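Local coordinates for peroxisomal catalase A (Saccharomyces cerevisiae, PDB 1A4E), which degrades hydrogen peroxide to water and oxygen as a heme-containing peroxisomal homotetramer, probably shielding the cell from peroxide made by peroxisomal oxidases, at residues T73-S78 / P292-G297; T202-N207 / W212-V217. All coordinates share one frame; numbering follows the deposited sequence.

Contact 1 of 2, residues T73-S78 / P292-G297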
# COMPACT_ATOMS: atom_id res chain seq x y z
N THR B 73 -16.22 -21.87 -35.77
CA THR B 73 -15.54 -22.97 -35.07
C THR B 73 -14.36 -23.58 -35.84
O THR B 73 -13.52 -24.29 -35.27
CB THR B 73 -16.56 -24.07 -34.71
OG1 THR B 73 -17.15 -24.53 -35.92
CG2 THR B 73 -17.60 -23.56 -33.72
N ASP B 74 -14.27 -23.29 -37.14
CA ASP B 74 -13.15 -23.69 -37.99
C ASP B 74 -11.94 -22.77 -37.78
O ASP B 74 -10.81 -23.12 -38.11
CB ASP B 74 -13.56 -23.67 -39.47
CG ASP B 74 -14.15 -22.35 -39.96
OD1 ASP B 74 -15.20 -21.94 -39.47
OD2 ASP B 74 -13.54 -21.72 -40.83
N ILE B 75 -12.18 -21.57 -37.26
CA ILE B 75 -11.10 -20.64 -36.95
C ILE B 75 -10.71 -20.72 -35.46
O ILE B 75 -9.53 -20.80 -35.12
CB ILE B 75 -11.54 -19.19 -37.32
CG1 ILE B 75 -11.97 -19.10 -38.79
CG2 ILE B 75 -10.38 -18.23 -37.04
CD1 ILE B 75 -10.90 -19.42 -39.86
N CYS B 76 -11.68 -20.74 -34.55
CA CYS B 76 -11.41 -20.70 -33.12
C CYS B 76 -12.24 -21.70 -32.35
O CYS B 76 -13.47 -21.71 -32.45
CB CYS B 76 -11.70 -19.31 -32.59
SG CYS B 76 -11.18 -19.12 -30.88
N GLY B 77 -11.55 -22.52 -31.55
CA GLY B 77 -12.19 -23.56 -30.76
C GLY B 77 -12.66 -23.12 -29.37
O GLY B 77 -13.08 -23.98 -28.61
N SER B 78 -12.59 -21.82 -29.00
CA SER B 78 -13.04 -21.34 -27.70
C SER B 78 -14.52 -21.62 -27.47
O SER B 78 -15.34 -21.43 -28.37
CB SER B 78 -12.83 -19.84 -27.56
OG SER B 78 -11.46 -19.53 -27.76
N PRO B 292 -11.22 -10.12 -46.33
CA PRO B 292 -12.53 -9.53 -46.06
C PRO B 292 -12.99 -9.72 -44.62
O PRO B 292 -12.44 -10.53 -43.87
CB PRO B 292 -13.44 -10.20 -47.05
CG PRO B 292 -12.56 -11.03 -47.95
CD PRO B 292 -11.39 -11.37 -47.05
N LEU B 293 -14.01 -8.97 -44.19
CA LEU B 293 -14.53 -9.11 -42.84
C LEU B 293 -15.50 -10.28 -42.79
O LEU B 293 -16.47 -10.33 -43.54
CB LEU B 293 -15.25 -7.84 -42.40
CG LEU B 293 -14.45 -6.54 -42.33
CD1 LEU B 293 -15.28 -5.47 -41.66
CD2 LEU B 293 -13.17 -6.74 -41.55
N ARG B 294 -15.17 -11.27 -41.97
CA ARG B 294 -16.01 -12.43 -41.76
C ARG B 294 -16.80 -12.19 -40.48
O ARG B 294 -16.22 -11.78 -39.48
CB ARG B 294 -15.11 -13.64 -41.65
CG ARG B 294 -15.88 -14.92 -41.36
CD ARG B 294 -14.97 -16.12 -41.38
NE ARG B 294 -15.75 -17.26 -40.95
CZ ARG B 294 -15.25 -18.49 -40.96
NH1 ARG B 294 -14.01 -18.74 -41.37
NH2 ARG B 294 -16.00 -19.49 -40.54
N ARG B 295 -18.12 -12.43 -40.46
CA ARG B 295 -18.92 -12.12 -39.28
C ARG B 295 -18.90 -13.19 -38.19
O ARG B 295 -18.90 -14.39 -38.46
CB ARG B 295 -20.35 -11.83 -39.73
CG ARG B 295 -21.26 -11.26 -38.64
CD ARG B 295 -22.52 -10.59 -39.19
NE ARG B 295 -23.08 -11.33 -40.30
CZ ARG B 295 -24.12 -12.15 -40.18
NH1 ARG B 295 -24.74 -12.34 -39.03
NH2 ARG B 295 -24.51 -12.82 -41.25
N VAL B 296 -18.86 -12.74 -36.93
CA VAL B 296 -18.79 -13.61 -35.77
C VAL B 296 -20.05 -13.50 -34.91
O VAL B 296 -20.71 -14.51 -34.66
CB VAL B 296 -17.56 -13.27 -34.91
CG1 VAL B 296 -17.45 -14.28 -33.77
CG2 VAL B 296 -16.30 -13.32 -35.76
N GLY B 297 -20.38 -12.30 -34.43
CA GLY B 297 -21.53 -12.15 -33.55
C GLY B 297 -21.84 -10.72 -33.15
O GLY B 297 -21.49 -9.79 -33.88
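Arg294 and Asp74 meet head-on in a bidentate salt bridge, each terminal guanidinium nitrogen taking one carboxylate oxygen. Arg294 NH2 donates to the syn lone pair of Asp74 OD1 over 2.8 Å, and Arg294 NH1 donates to Asp74 OD2 over 3.1 Å with an angle of 158° at the hydrogen. The two flat groups lie nearly coplanar, 26° apart. Aspartate suits its place by supplying two oxygens, one for each terminal nitrogen. Arginine suits the other side because its chain, with CG anti to the backbone N (chi1 177°) and extended as far as NE, spans the distance from the strand to the loop. Arg294 NH2 also bonds the carbonyl oxygen of Asp71, so this nitrogen has an acceptor in the loop backbone as well as in the carboxylate. Ile75 adds an apolar neighbour: its CG1 lies 3.3 Å from Arg294 NH1, approached obliquely. With an asparagine in place of Asp74, which lacks the charge and one carboxylate oxygen, Arg294 would probably be left without its countercharge, its guanidinium freer to turn. The arrangement is a loop-to-strand salt bridge, pinning the connection between strands 59-68 and 87-95 to strand 294-303 in the antiparallel beta-barrel of the catalase fold.

Contact 2 of 2, residues T202-N207 / W212-V217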
# COMPACT_ATOMS: atom_id res chain seq x y z
N THR B 202 -2.35 -8.28 -34.17
CA THR B 202 -2.64 -9.57 -34.74
C THR B 202 -2.64 -10.53 -33.55
O THR B 202 -1.76 -10.48 -32.69
CB THR B 202 -1.53 -9.94 -35.75
OG1 THR B 202 -1.63 -9.05 -36.86
CG2 THR B 202 -1.65 -11.36 -36.24
N TYR B 203 -3.67 -11.36 -33.46
CA TYR B 203 -3.73 -12.41 -32.46
C TYR B 203 -3.66 -13.74 -33.19
O TYR B 203 -3.71 -13.79 -34.41
CB TYR B 203 -5.02 -12.30 -31.67
CG TYR B 203 -5.00 -11.16 -30.65
CD1 TYR B 203 -5.20 -9.82 -31.04
CD2 TYR B 203 -4.81 -11.47 -29.30
CE1 TYR B 203 -5.20 -8.80 -30.08
CE2 TYR B 203 -4.81 -10.46 -28.34
CZ TYR B 203 -5.00 -9.13 -28.74
OH TYR B 203 -4.99 -8.14 -27.77
N LYS B 204 -3.48 -14.85 -32.47
CA LYS B 204 -3.46 -16.16 -33.09
C LYS B 204 -4.60 -16.98 -32.52
O LYS B 204 -4.61 -17.27 -31.33
CB LYS B 204 -2.14 -16.88 -32.84
CG LYS B 204 -0.99 -16.25 -33.62
CD LYS B 204 0.30 -17.05 -33.48
CE LYS B 204 0.90 -16.91 -32.09
NZ LYS B 204 2.06 -17.77 -31.94
N TRP B 205 -5.61 -17.31 -33.34
CA TRP B 205 -6.70 -18.15 -32.90
C TRP B 205 -6.56 -19.53 -33.52
O TRP B 205 -6.14 -19.66 -34.67
CB TRP B 205 -8.05 -17.54 -33.30
CG TRP B 205 -8.46 -16.24 -32.59
CD1 TRP B 205 -7.62 -15.58 -31.72
CD2 TRP B 205 -9.66 -15.59 -32.74
NE1 TRP B 205 -8.27 -14.51 -31.33
CE2 TRP B 205 -9.48 -14.47 -31.90
CE3 TRP B 205 -10.85 -15.76 -33.45
CZ2 TRP B 205 -10.49 -13.52 -31.76
CZ3 TRP B 205 -11.86 -14.80 -33.30
CH2 TRP B 205 -11.69 -13.69 -32.46
N SER B 206 -6.86 -20.58 -32.75
CA SER B 206 -6.72 -21.96 -33.22
C SER B 206 -8.02 -22.73 -33.09
O SER B 206 -8.78 -22.48 -32.16
CB SER B 206 -5.69 -22.70 -32.41
OG SER B 206 -4.43 -22.06 -32.49
N ASN B 207 -8.30 -23.65 -34.02
CA ASN B 207 -9.45 -24.53 -33.86
C ASN B 207 -9.03 -25.78 -33.10
O ASN B 207 -7.86 -25.94 -32.75
CB ASN B 207 -10.03 -24.90 -35.23
CG ASN B 207 -9.16 -25.70 -36.19
OD1 ASN B 207 -8.25 -26.45 -35.84
ND2 ASN B 207 -9.45 -25.58 -37.48
N TRP B 212 -4.29 -23.04 -37.24
CA TRP B 212 -4.34 -21.70 -36.67
C TRP B 212 -4.28 -20.59 -37.71
O TRP B 212 -3.80 -20.77 -38.82
CB TRP B 212 -3.18 -21.52 -35.68
CG TRP B 212 -1.78 -21.61 -36.27
CD1 TRP B 212 -1.16 -22.81 -36.48
CD2 TRP B 212 -0.99 -20.54 -36.64
NE1 TRP B 212 0.01 -22.52 -36.97
CE2 TRP B 212 0.17 -21.19 -37.08
CE3 TRP B 212 -1.07 -19.15 -36.66
CZ2 TRP B 212 1.25 -20.47 -37.56
CZ3 TRP B 212 0.02 -18.42 -37.13
CH2 TRP B 212 1.17 -19.07 -37.58
N HIS B 213 -4.76 -19.41 -37.30
CA HIS B 213 -4.75 -18.24 -38.16
C HIS B 213 -4.33 -16.98 -37.42
O HIS B 213 -4.50 -16.86 -36.20
CB HIS B 213 -6.13 -17.99 -38.76
CG HIS B 213 -6.59 -18.95 -39.85
ND1 HIS B 213 -7.10 -20.16 -39.70
CD2 HIS B 213 -6.60 -18.67 -41.19
CE1 HIS B 213 -7.42 -20.63 -40.88
NE2 HIS B 213 -7.12 -19.72 -41.77
N TYR B 214 -3.73 -16.05 -38.16
CA TYR B 214 -3.49 -14.71 -37.67
C TYR B 214 -4.83 -14.01 -37.83
O TYR B 214 -5.46 -14.08 -38.88
CB TYR B 214 -2.46 -13.98 -38.51
CG TYR B 214 -1.03 -14.49 -38.36
CD1 TYR B 214 -0.39 -14.51 -37.11
CD2 TYR B 214 -0.35 -14.93 -39.49
CE1 TYR B 214 0.93 -14.96 -37.00
CE2 TYR B 214 0.97 -15.39 -39.38
CZ TYR B 214 1.60 -15.39 -38.14
OH TYR B 214 2.91 -15.82 -38.03
N VAL B 215 -5.28 -13.34 -36.77
CA VAL B 215 -6.61 -12.74 -36.73
C VAL B 215 -6.56 -11.27 -36.32
O VAL B 215 -5.73 -10.88 -35.50
CB VAL B 215 -7.50 -13.54 -35.71
CG1 VAL B 215 -8.87 -12.90 -35.58
CG2 VAL B 215 -7.73 -14.96 -36.21
N GLN B 216 -7.39 -10.42 -36.94
CA GLN B 216 -7.58 -9.05 -36.47
C GLN B 216 -9.08 -8.87 -36.29
O GLN B 216 -9.87 -9.30 -37.13
CB GLN B 216 -7.04 -8.03 -37.47
CG GLN B 216 -5.53 -8.07 -37.35
CD GLN B 216 -4.81 -6.77 -37.62
OE1 GLN B 216 -5.40 -5.73 -37.91
NE2 GLN B 216 -3.50 -6.80 -37.53
N VAL B 217 -9.48 -8.27 -35.16
CA VAL B 217 -10.90 -8.16 -34.83
C VAL B 217 -11.43 -6.74 -35.01
O VAL B 217 -10.77 -5.74 -34.70
CB VAL B 217 -11.09 -8.65 -33.37
CG1 VAL B 217 -12.58 -8.78 -33.06
CG2 VAL B 217 -10.46 -10.03 -33.16
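Val215 sets its CG1 squarely over the six-membered ring of Trp205, 3.9 Å from the centroid and 6° off the normal, a CH-pi contact. The two side chains cross at about a right angle; with CG1 anti to the backbone N (chi1 177°), Val215 turns that methyl over the ring while CG2 packs against Trp205 CB. Further along the indole, Val217 CG2 reaches Trp205 CZ2 at 3.8 Å, so branched valines match the broad ring, and Trp126 of strand 122-129 adds to this apolar face. Trp205 and the two valines belong to a beta hairpin, strands 203-206 and 212-221 of the catalase barrel sheet, in which Tyr203 with Val215 and Trp205 with His213 are antiparallel hydrogen-bonded pairs. On the Trp205 face, the side chain of Tyr203 lies about 6 Å from the heme. On the other face Lys204 runs alongside Tyr214 and Trp212, its methylenes lying against both rings: CG is 3.9 Å from Tyr214 CD1, and CD is 3.9 Å from Trp212 CZ3. Trp212 CZ3 also sits over one face of the Tyr214 ring, offset toward its rim. A long aliphatic chain with a charged end fits here, because Lys204 NZ goes on to Gln408 and Glu409, and Tyr214 OH bonds Glu409 too. Thr202 lays its CG2 obliquely on Tyr214 CD1, and its OG1, also bonded to the carbonyl oxygen of Val279, receives Gln216 NE2 at 3.0 Å, in the amide plane.

The centres of contacts 1 and 2 lie about 9 Å apart, on the same side of the chain's centre, and both reach the antiparallel sheet of the catalase barrel. Along the chain, the hairpin of contact 2 falls between the two segments of contact 1, which are themselves more than 200 residues apart. They touch directly: Gly77 N probably bonds Ser206 O at 2.8 Å, Asn207 ND2 probably bonds Asp74 O at 2.9 Å, and Cys76 CB packs on Trp205 CE3. Strand 259-267 pairs with both 212-221 and 294-303. Loop 73-78, held by Arg294 on strand 294-303 and bonded to Ser206 and Asn207, thus ties the hairpin to that strand.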